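Local coordinates for protein dihydrofolate reductase, putative (PDB 6DRS) that probably catalyses the NADPH-dependent reduction of dihydrofolate to tetrahydrofolate and is captured here with NADP and an antifolate inhibitor, at residues A[10-15]-A[32-37]; A[229-234]-A[238-243]; A[74-79]-A[101-106]. All coordinates share one frame; numbering follows the deposited sequence.

Contact 1 (A[10-15]-A[32-37]). With NAP (NADP nicotinamide-adenine-dinucleotide phosphate), chain H.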
# COMPACT_ATOMS: atom_id res chain seq x y z
N ILE A 10 0.09 3.83 -2.82
CA ILE A 10 1.15 2.92 -3.17
C ILE A 10 0.52 1.66 -3.76
O ILE A 10 -0.46 1.11 -3.19
CB ILE A 10 2.06 2.61 -1.97
CG1 ILE A 10 3.23 1.72 -2.39
CG2 ILE A 10 1.27 2.03 -0.80
CD1 ILE A 10 4.18 1.39 -1.27
N VAL A 11 1.10 1.20 -4.86
CA VAL A 11 0.47 0.17 -5.71
C VAL A 11 1.55 -0.56 -6.49
O VAL A 11 2.59 0.04 -6.80
CB VAL A 11 -0.56 0.82 -6.67
CG1 VAL A 11 0.14 1.65 -7.74
CG2 VAL A 11 -1.51 -0.19 -7.30
N ALA A 12 1.33 -1.84 -6.78
CA ALA A 12 2.11 -2.56 -7.81
C ALA A 12 1.20 -2.76 -9.04
O ALA A 12 0.04 -3.14 -8.90
CB ALA A 12 2.67 -3.85 -7.27
N THR A 13 1.68 -2.39 -10.24
CA THR A 13 0.89 -2.62 -11.46
C THR A 13 1.68 -3.47 -12.47
O THR A 13 2.92 -3.58 -12.39
CB THR A 13 0.39 -1.33 -12.11
OG1 THR A 13 1.51 -0.67 -12.71
CG2 THR A 13 -0.33 -0.42 -11.15
N THR A 14 0.90 -4.12 -13.35
CA THR A 14 1.43 -4.87 -14.49
C THR A 14 0.77 -4.34 -15.78
O THR A 14 -0.48 -4.15 -15.82
CB THR A 14 1.32 -6.38 -14.27
OG1 THR A 14 2.11 -6.96 -15.30
CG2 THR A 14 -0.09 -6.92 -14.31
N PRO A 15 1.58 -4.03 -16.83
CA PRO A 15 0.97 -3.47 -18.05
C PRO A 15 0.27 -4.53 -18.91
O PRO A 15 0.83 -5.62 -19.16
CB PRO A 15 2.13 -2.81 -18.80
CG PRO A 15 3.32 -3.61 -18.38
CD PRO A 15 3.04 -3.94 -16.92
N LEU A 32 -3.52 -10.90 -5.65
CA LEU A 32 -2.63 -10.24 -6.64
C LEU A 32 -2.58 -11.10 -7.91
O LEU A 32 -2.89 -12.28 -7.86
CB LEU A 32 -1.22 -10.03 -6.09
CG LEU A 32 -1.12 -9.15 -4.84
CD1 LEU A 32 0.32 -9.06 -4.36
CD2 LEU A 32 -1.70 -7.77 -5.08
N PRO A 33 -2.16 -10.50 -9.05
CA PRO A 33 -2.16 -11.25 -10.30
C PRO A 33 -0.97 -12.20 -10.44
O PRO A 33 -0.98 -13.02 -11.34
CB PRO A 33 -2.04 -10.18 -11.40
CG PRO A 33 -2.53 -8.91 -10.74
CD PRO A 33 -2.00 -9.05 -9.33
N TRP A 34 0.07 -12.08 -9.61
CA TRP A 34 1.34 -12.76 -9.90
C TRP A 34 1.76 -13.60 -8.70
O TRP A 34 1.37 -13.32 -7.58
CB TRP A 34 2.46 -11.76 -10.19
CG TRP A 34 2.43 -10.58 -9.27
CD1 TRP A 34 2.87 -10.53 -7.97
CD2 TRP A 34 1.87 -9.29 -9.55
NE1 TRP A 34 2.62 -9.30 -7.43
CE2 TRP A 34 2.01 -8.51 -8.38
CE3 TRP A 34 1.27 -8.70 -10.68
CZ2 TRP A 34 1.59 -7.18 -8.33
CZ3 TRP A 34 0.85 -7.40 -10.62
CH2 TRP A 34 0.99 -6.65 -9.45
N PRO A 35 2.64 -14.57 -8.93
CA PRO A 35 3.24 -15.26 -7.81
C PRO A 35 3.94 -14.21 -6.92
O PRO A 35 4.23 -13.12 -7.39
CB PRO A 35 4.30 -16.16 -8.46
CG PRO A 35 3.77 -16.38 -9.86
CD PRO A 35 3.18 -15.04 -10.22
N ARG A 36 4.23 -14.57 -5.67
CA ARG A 36 4.78 -13.68 -4.67
C ARG A 36 6.09 -13.05 -5.15
O ARG A 36 7.06 -13.74 -5.45
CB ARG A 36 4.98 -14.48 -3.38
CG ARG A 36 5.71 -13.74 -2.26
CD ARG A 36 5.59 -14.45 -0.92
NE ARG A 36 5.97 -13.55 0.16
CZ ARG A 36 7.22 -13.40 0.62
NH1 ARG A 36 8.15 -14.30 0.32
NH2 ARG A 36 7.52 -12.35 1.37
N ILE A 37 6.14 -11.72 -5.18
CA ILE A 37 7.41 -11.05 -5.44
C ILE A 37 8.01 -10.57 -4.11
O ILE A 37 7.59 -9.53 -3.58
CB ILE A 37 7.19 -9.90 -6.45
CG1 ILE A 37 6.39 -10.40 -7.66
CG2 ILE A 37 8.52 -9.28 -6.85
CD1 ILE A 37 5.98 -9.34 -8.67
PA NAP H . -11.22 -2.51 -2.74
O1A NAP H . -10.03 -3.06 -2.01
O2A NAP H . -11.38 -1.17 -3.35
O5B NAP H . -12.52 -2.75 -1.79
C5B NAP H . -13.88 -2.62 -2.23
C4B NAP H . -14.71 -2.57 -0.96
O4B NAP H . -14.37 -1.40 -0.22
C3B NAP H . -16.21 -2.46 -1.19
O3B NAP H . -16.79 -3.76 -1.38
C2B NAP H . -16.67 -1.80 0.10
O2B NAP H . -16.60 -2.74 1.17
C1B NAP H . -15.53 -0.85 0.42
N9A NAP H . -15.78 0.46 -0.16
C8A NAP H . -15.32 0.77 -1.39
N7A NAP H . -15.68 2.04 -1.69
C5A NAP H . -16.36 2.55 -0.65
C6A NAP H . -17.00 3.85 -0.34
N6A NAP H . -16.93 4.82 -1.27
N1A NAP H . -17.63 4.04 0.84
C2A NAP H . -17.65 3.04 1.73
N3A NAP H . -17.08 1.82 1.52
C4A NAP H . -16.43 1.51 0.37
O3 NAP H . -11.62 -3.69 -3.81
PN NAP H . -11.21 -3.83 -5.38
O1N NAP H . -11.23 -2.54 -6.08
O2N NAP H . -12.11 -4.97 -5.82
O5D NAP H . -9.71 -4.38 -5.29
C5D NAP H . -9.42 -5.58 -4.62
C4D NAP H . -8.46 -6.26 -5.57
O4D NAP H . -7.38 -5.35 -5.83
C3D NAP H . -7.84 -7.54 -5.06
O3D NAP H . -7.67 -8.41 -6.22
C2D NAP H . -6.51 -7.08 -4.54
O2D NAP H . -5.58 -8.13 -4.56
C1D NAP H . -6.14 -5.98 -5.51
N1N NAP H . -5.18 -5.01 -4.93
C2N NAP H . -3.98 -4.88 -5.53
C3N NAP H . -2.99 -4.00 -5.03
C7N NAP H . -1.65 -3.87 -5.75
O7N NAP H . -0.82 -3.03 -5.39
N7N NAP H . -1.40 -4.70 -6.78
C4N NAP H . -3.27 -3.29 -3.85
C5N NAP H . -4.52 -3.46 -3.25
C6N NAP H . -5.46 -4.34 -3.79
P2B NAP H . -17.90 -3.56 1.65
O1X NAP H . -18.25 -4.50 0.51
O2X NAP H . -17.35 -4.39 2.79
O3X NAP H . -18.84 -2.41 1.85
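Trp34 reaches strand 10-15 because its CG lies between its own backbone N and carbonyl carbon (chi1 42°), which swings the indole back from the loop until its six-membered ring meets Ala12 and Thr14. On Thr14 the methyl takes the equivalent place, while OG1 sits trans to the main-chain N (chi1 -168°); the hydroxyl is thereby turned to Val181 O on the adjoining strand, and CG2 is left for the tryptophan. The ring touches the strand with its far end. Trp34 CZ2 lies 3.7 Å from Ala12 CB, in an oblique approach, and CZ3 is 3.8 Å from Thr14 CG2, which lies at the ring edge in the ring plane. Ala12 O also faces this edge, 3.7 Å from Trp34 CH2. Neighbours in the same loop flank the indole and limit its tilt: Leu32 CB and Pro33 CD near the rim of one face, Ile37 CD1 near the rim of the other. Ala12 serves two partners. Its methyl packs on the tryptophan, and its backbone reads the nicotinamide carboxamide of NADP: Ala12 N gives a nearly straight 2.8 Å hydrogen bond to O7N (172° at the hydrogen), whereas amide N7N returns only a weak, bent one of 3.0 Å to Ala12 O. Leu32 CD2 approaches the same N7N to 3.5 Å, so the loop as well as the strand borders the nicotinamide end. Recognition of the carboxamide by strand backbone, beside a buried tryptophan of the loop before helix 38-49, is characteristic of the dihydrofolate reductase active site.

Contact 2 (A[229-234]-A[238-243])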
# COMPACT_ATOMS: atom_id res chain seq x y z
N GLY A 229 14.93 3.49 -9.59
CA GLY A 229 14.09 3.50 -10.78
C GLY A 229 14.59 2.54 -11.84
O GLY A 229 14.07 2.55 -12.94
N GLU A 230 15.53 1.67 -11.50
CA GLU A 230 16.13 0.68 -12.41
C GLU A 230 15.28 -0.60 -12.42
O GLU A 230 14.68 -0.93 -11.38
CB GLU A 230 17.47 0.26 -11.81
CG GLU A 230 18.64 0.33 -12.77
CD GLU A 230 18.97 1.76 -13.18
OE1 GLU A 230 18.43 2.23 -14.22
OE2 GLU A 230 19.76 2.39 -12.47
N TRP A 231 15.27 -1.35 -13.53
CA TRP A 231 14.67 -2.70 -13.56
C TRP A 231 15.58 -3.65 -12.80
O TRP A 231 16.78 -3.53 -12.90
CB TRP A 231 14.42 -3.22 -14.98
CG TRP A 231 13.32 -2.51 -15.70
CD1 TRP A 231 13.48 -1.54 -16.64
CD2 TRP A 231 11.89 -2.67 -15.55
NE1 TRP A 231 12.27 -1.07 -17.07
CE2 TRP A 231 11.27 -1.75 -16.43
CE3 TRP A 231 11.07 -3.51 -14.78
CZ2 TRP A 231 9.88 -1.65 -16.57
CZ3 TRP A 231 9.71 -3.40 -14.91
CH2 TRP A 231 9.12 -2.48 -15.78
N LYS A 232 15.00 -4.59 -12.07
CA LYS A 232 15.72 -5.57 -11.26
C LYS A 232 15.03 -6.93 -11.47
O LYS A 232 13.81 -7.00 -11.59
CB LYS A 232 15.62 -5.18 -9.78
CG LYS A 232 15.56 -3.68 -9.51
CD LYS A 232 14.60 -3.27 -8.39
CE LYS A 232 15.06 -3.77 -7.04
NZ LYS A 232 14.02 -3.59 -6.00
N ASP A 233 15.81 -8.00 -11.56
CA ASP A 233 15.22 -9.27 -11.95
C ASP A 233 14.73 -9.96 -10.68
O ASP A 233 15.45 -10.00 -9.73
CB ASP A 233 16.19 -10.15 -12.74
CG ASP A 233 16.27 -9.79 -14.22
OD1 ASP A 233 15.25 -9.33 -14.80
OD2 ASP A 233 17.35 -9.97 -14.79
N GLU A 234 13.51 -10.47 -10.69
CA GLU A 234 13.02 -11.26 -9.58
C GLU A 234 12.36 -12.52 -10.13
O GLU A 234 11.15 -12.56 -10.29
CB GLU A 234 12.04 -10.43 -8.73
CG GLU A 234 12.49 -9.00 -8.47
CD GLU A 234 13.56 -8.80 -7.39
OE1 GLU A 234 13.83 -9.76 -6.63
OE2 GLU A 234 14.12 -7.67 -7.31
N ARG A 238 10.48 -8.93 -13.90
CA ARG A 238 11.36 -7.81 -13.54
C ARG A 238 10.48 -6.69 -12.95
O ARG A 238 9.31 -6.53 -13.35
CB ARG A 238 12.29 -7.40 -14.70
CG ARG A 238 11.57 -6.94 -15.97
CD ARG A 238 12.37 -6.36 -17.15
NE ARG A 238 11.54 -5.48 -18.00
CZ ARG A 238 11.96 -4.51 -18.83
NH1 ARG A 238 13.24 -4.35 -19.13
NH2 ARG A 238 11.09 -3.68 -19.37
N ILE A 239 11.02 -5.93 -11.99
CA ILE A 239 10.27 -4.86 -11.28
C ILE A 239 11.13 -3.58 -11.21
O ILE A 239 12.37 -3.65 -11.19
CB ILE A 239 9.82 -5.33 -9.87
CG1 ILE A 239 11.02 -5.55 -8.93
CG2 ILE A 239 8.89 -6.54 -9.97
CD1 ILE A 239 10.67 -5.61 -7.45
N GLN A 240 10.46 -2.43 -11.15
CA GLN A 240 11.08 -1.14 -10.90
C GLN A 240 10.06 -0.28 -10.14
O GLN A 240 8.83 -0.48 -10.27
CB GLN A 240 11.54 -0.46 -12.19
CG GLN A 240 10.39 -0.06 -13.10
CD GLN A 240 10.68 0.94 -14.19
OE1 GLN A 240 9.75 1.49 -14.78
NE2 GLN A 240 11.94 1.18 -14.49
N MET A 241 10.58 0.70 -9.38
CA MET A 241 9.75 1.58 -8.54
C MET A 241 9.84 3.00 -9.09
O MET A 241 10.92 3.50 -9.38
CB MET A 241 10.20 1.52 -7.08
CG MET A 241 9.73 0.24 -6.35
SD MET A 241 10.63 -1.28 -6.76
CE MET A 241 10.17 -2.36 -5.41
N VAL A 242 8.70 3.65 -9.29
CA VAL A 242 8.70 4.97 -9.85
C VAL A 242 7.69 5.79 -9.04
O VAL A 242 6.95 5.23 -8.24
CB VAL A 242 8.39 4.95 -11.37
CG1 VAL A 242 9.36 4.05 -12.14
CG2 VAL A 242 6.96 4.52 -11.65
N GLY A 243 7.65 7.11 -9.22
CA GLY A 243 6.62 7.87 -8.57
C GLY A 243 6.02 8.93 -9.48
O GLY A 243 6.68 9.45 -10.38
O HOH W 1 13.59 0.53 -9.20
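Arg238 and Trp231 meet on one face of a beta hairpin, where strand 232-234 runs antiparallel to strand 237-246 at the edge of the central sheet. From Arg238, with CG placed between the backbone N and the carbonyl carbon (chi1 61°), an extended chain carries the guanidinium flat onto the indole of Trp231: group centres are 3.7 Å apart and the planes differ by 8°, with CZ above the five-membered ring in a cation-pi stack. A salt bridge from NH2 to Glu182 helps fix the rotation of this group and would partly offset its charge. Ile239 follows as the hydrogen-bonded partner of Lys232. Its O accepts from Lys232 N at 2.9 Å and its N donates to Lys232 O at 3.0 Å, while its CG1 turns to the opposite face of the sheet and packs against Glu234 CG. Gln240 returns to the side of Arg238 and covers the other face of the indole. Its CG stands over the centre of the six-membered ring in a CH-pi contact of 3.6 Å, and its amide lies parallel to the ring within 4°, with OE1 bonded to Asn180 ND2. Trp231 is thus sandwiched between a cation and an amide, both tied to strand 174-183. At Met241, whose CE passes 4.1 Å from Lys232 NZ, direct backbone pairing has ended as the residues before strand 232-234 bend off. A water bridges the two chains instead, accepting from Met241 N at 3.0 Å and donating to Glu230 O at 2.8 Å.

Contact 3 (A[74-79]-A[101-106]). With SO4 (sulfate ion), chain E.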
# COMPACT_ATOMS: atom_id res chain seq x y z
N LEU A 74 -1.94 -12.95 9.14
CA LEU A 74 -1.06 -11.82 8.98
C LEU A 74 -1.84 -10.52 9.21
O LEU A 74 -1.27 -9.44 9.20
CB LEU A 74 -0.45 -11.83 7.57
CG LEU A 74 0.62 -12.90 7.29
CD1 LEU A 74 1.61 -12.39 6.26
CD2 LEU A 74 1.36 -13.34 8.54
N ARG A 75 -3.13 -10.58 9.46
CA ARG A 75 -3.80 -9.29 9.52
C ARG A 75 -4.49 -9.10 10.88
O ARG A 75 -4.75 -10.09 11.58
CB ARG A 75 -4.72 -9.13 8.31
CG ARG A 75 -6.14 -9.62 8.55
CD ARG A 75 -6.90 -9.82 7.26
NE ARG A 75 -8.10 -10.55 7.64
CZ ARG A 75 -8.70 -11.48 6.89
NH1 ARG A 75 -8.17 -11.84 5.73
NH2 ARG A 75 -9.82 -12.03 7.32
N PRO A 76 -4.79 -7.85 11.29
CA PRO A 76 -4.35 -6.59 10.62
C PRO A 76 -2.81 -6.50 10.57
O PRO A 76 -2.13 -7.09 11.39
CB PRO A 76 -4.95 -5.45 11.46
CG PRO A 76 -5.95 -6.12 12.38
CD PRO A 76 -5.37 -7.50 12.58
N LEU A 77 -2.27 -5.83 9.56
CA LEU A 77 -0.82 -5.87 9.29
C LEU A 77 -0.06 -5.12 10.40
O LEU A 77 -0.44 -4.00 10.80
CB LEU A 77 -0.61 -5.23 7.91
CG LEU A 77 -0.97 -6.13 6.72
CD1 LEU A 77 -0.87 -5.33 5.43
CD2 LEU A 77 -0.02 -7.33 6.64
N GLY A 78 1.00 -5.73 10.92
CA GLY A 78 1.65 -5.22 12.12
C GLY A 78 2.43 -3.93 11.89
O GLY A 78 2.97 -3.64 10.79
N LYS A 79 2.45 -3.13 12.96
CA LYS A 79 3.33 -1.98 13.09
C LYS A 79 2.80 -0.82 12.26
O LYS A 79 3.53 0.15 12.02
CB LYS A 79 4.78 -2.30 12.70
CG LYS A 79 5.49 -3.19 13.69
CD LYS A 79 6.86 -3.61 13.27
CE LYS A 79 7.38 -4.68 14.21
NZ LYS A 79 8.85 -4.60 14.29
N LYS A 101 -7.48 -8.57 18.07
CA LYS A 101 -7.25 -9.24 19.37
C LYS A 101 -6.37 -10.49 19.19
O LYS A 101 -5.50 -10.78 20.02
CB LYS A 101 -8.59 -9.56 20.03
CG LYS A 101 -8.51 -10.20 21.41
CD LYS A 101 -9.87 -10.52 22.01
CE LYS A 101 -9.71 -11.10 23.40
NZ LYS A 101 -11.01 -11.13 24.14
N GLU A 102 -6.61 -11.26 18.14
CA GLU A 102 -5.79 -12.44 17.85
C GLU A 102 -4.35 -11.99 17.52
O GLU A 102 -3.33 -12.59 17.93
CB GLU A 102 -6.48 -13.22 16.72
CG GLU A 102 -5.90 -14.58 16.38
CD GLU A 102 -5.23 -15.35 17.50
OE1 GLU A 102 -5.88 -15.53 18.57
OE2 GLU A 102 -4.07 -15.78 17.31
N LYS A 103 -4.27 -10.90 16.74
CA LYS A 103 -2.98 -10.36 16.31
C LYS A 103 -2.18 -9.89 17.54
O LYS A 103 -0.98 -10.20 17.70
CB LYS A 103 -3.24 -9.23 15.30
CG LYS A 103 -2.02 -8.53 14.73
CD LYS A 103 -1.24 -9.34 13.72
CE LYS A 103 -0.09 -8.54 13.14
NZ LYS A 103 0.98 -9.41 12.59
N ARG A 104 -2.86 -9.17 18.41
CA ARG A 104 -2.25 -8.67 19.67
C ARG A 104 -1.64 -9.84 20.43
O ARG A 104 -0.50 -9.74 20.92
CB ARG A 104 -3.31 -7.98 20.52
CG ARG A 104 -3.73 -6.64 19.95
CD ARG A 104 -3.27 -5.56 20.89
NE ARG A 104 -3.98 -4.36 20.47
CZ ARG A 104 -3.50 -3.56 19.54
NH1 ARG A 104 -2.33 -3.86 18.98
NH2 ARG A 104 -4.17 -2.48 19.18
N ALA A 105 -2.40 -10.94 20.45
CA ALA A 105 -1.98 -12.16 21.14
C ALA A 105 -0.71 -12.72 20.50
O ALA A 105 0.23 -13.06 21.21
CB ALA A 105 -3.10 -13.18 21.11
N LYS A 106 -0.69 -12.84 19.18
CA LYS A 106 0.53 -13.31 18.49
C LYS A 106 1.69 -12.36 18.81
O LYS A 106 2.79 -12.79 19.14
CB LYS A 106 0.33 -13.36 16.97
CG LYS A 106 -0.69 -14.37 16.47
CD LYS A 106 -0.32 -14.92 15.11
CE LYS A 106 -1.51 -15.12 14.19
NZ LYS A 106 -2.53 -16.03 14.76
S SO4 E . 4.35 -7.89 12.20
O1 SO4 E . 5.38 -8.38 11.26
O2 SO4 E . 4.67 -6.49 12.57
O3 SO4 E . 4.33 -8.73 13.43
O4 SO4 E . 3.03 -7.95 11.53
O HOH W 2 1.19 -8.72 9.54
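This is a loop-to-helix contact made almost wholly by Lys103, which leans from helix 89-116 over the loop 74-79 leading into strand 81-85 of the dihydrofolate reductase fold. The loop has a cis peptide bond before Pro76, and on its far side Leu77 touches the bound inhibitor, so the lysine lies behind a wall of the antifolate pocket. Lys103 CG points opposite its backbone N (chi1 180°), and a bend at the next bond (chi2 73°) lays the chain along the loop backbone. CB packs 3.9 Å from Pro76 CD, while CE, next to the ammonium, comes to 3.1 Å from the carbonyl oxygen Pro76 O. The ammonium then passes the loop to a sulfate, probably taken from the crystallisation liquor, where NZ donates to O4 at 2.7 Å. Gly78 N adds a weak bond of 3.1 Å to that oxygen, and Lys79 runs its methylenes beside O2. Helix and loop therefore share one anion, whose charge would offset that of the lysine. Arg75 takes another course, away from Lys103, to a salt bridge with Glu99 and a hydrogen bond to Val70 O. One turn further along the helix, Lys106 stays within its own segment, with NZ in a salt bridge to Glu102 OE2, using the anti lone pair of that oxygen. A water knits the corner together: it accepts from Lys103 NZ at 3.1 Å and donates both to sulfate O4 at 2.8 Å and to Leu74 O at 2.6 Å.

Overall arrangement
Contacts 1 and 2 adjoin, their centres about 12 Å apart and both joined to the central sheet; Ile37 CG2 of contact 1 packs 4.2 Å from Glu234 CB and equally 4.2 Å from Ile239 CG2 of contact 2. Contact 3 stands apart, its centre about 24 Å from that of contact 1 and about 30 Å from that of contact 2, with nearest atoms about 8 and 16 Å away. The inhibitor relates them: the side chains of Ala12 in contact 1 and Leu77 in contact 3 each lie about 4 Å from it, that of Met241 in contact 2 about 6 Å. Only contact 1 also binds NADP.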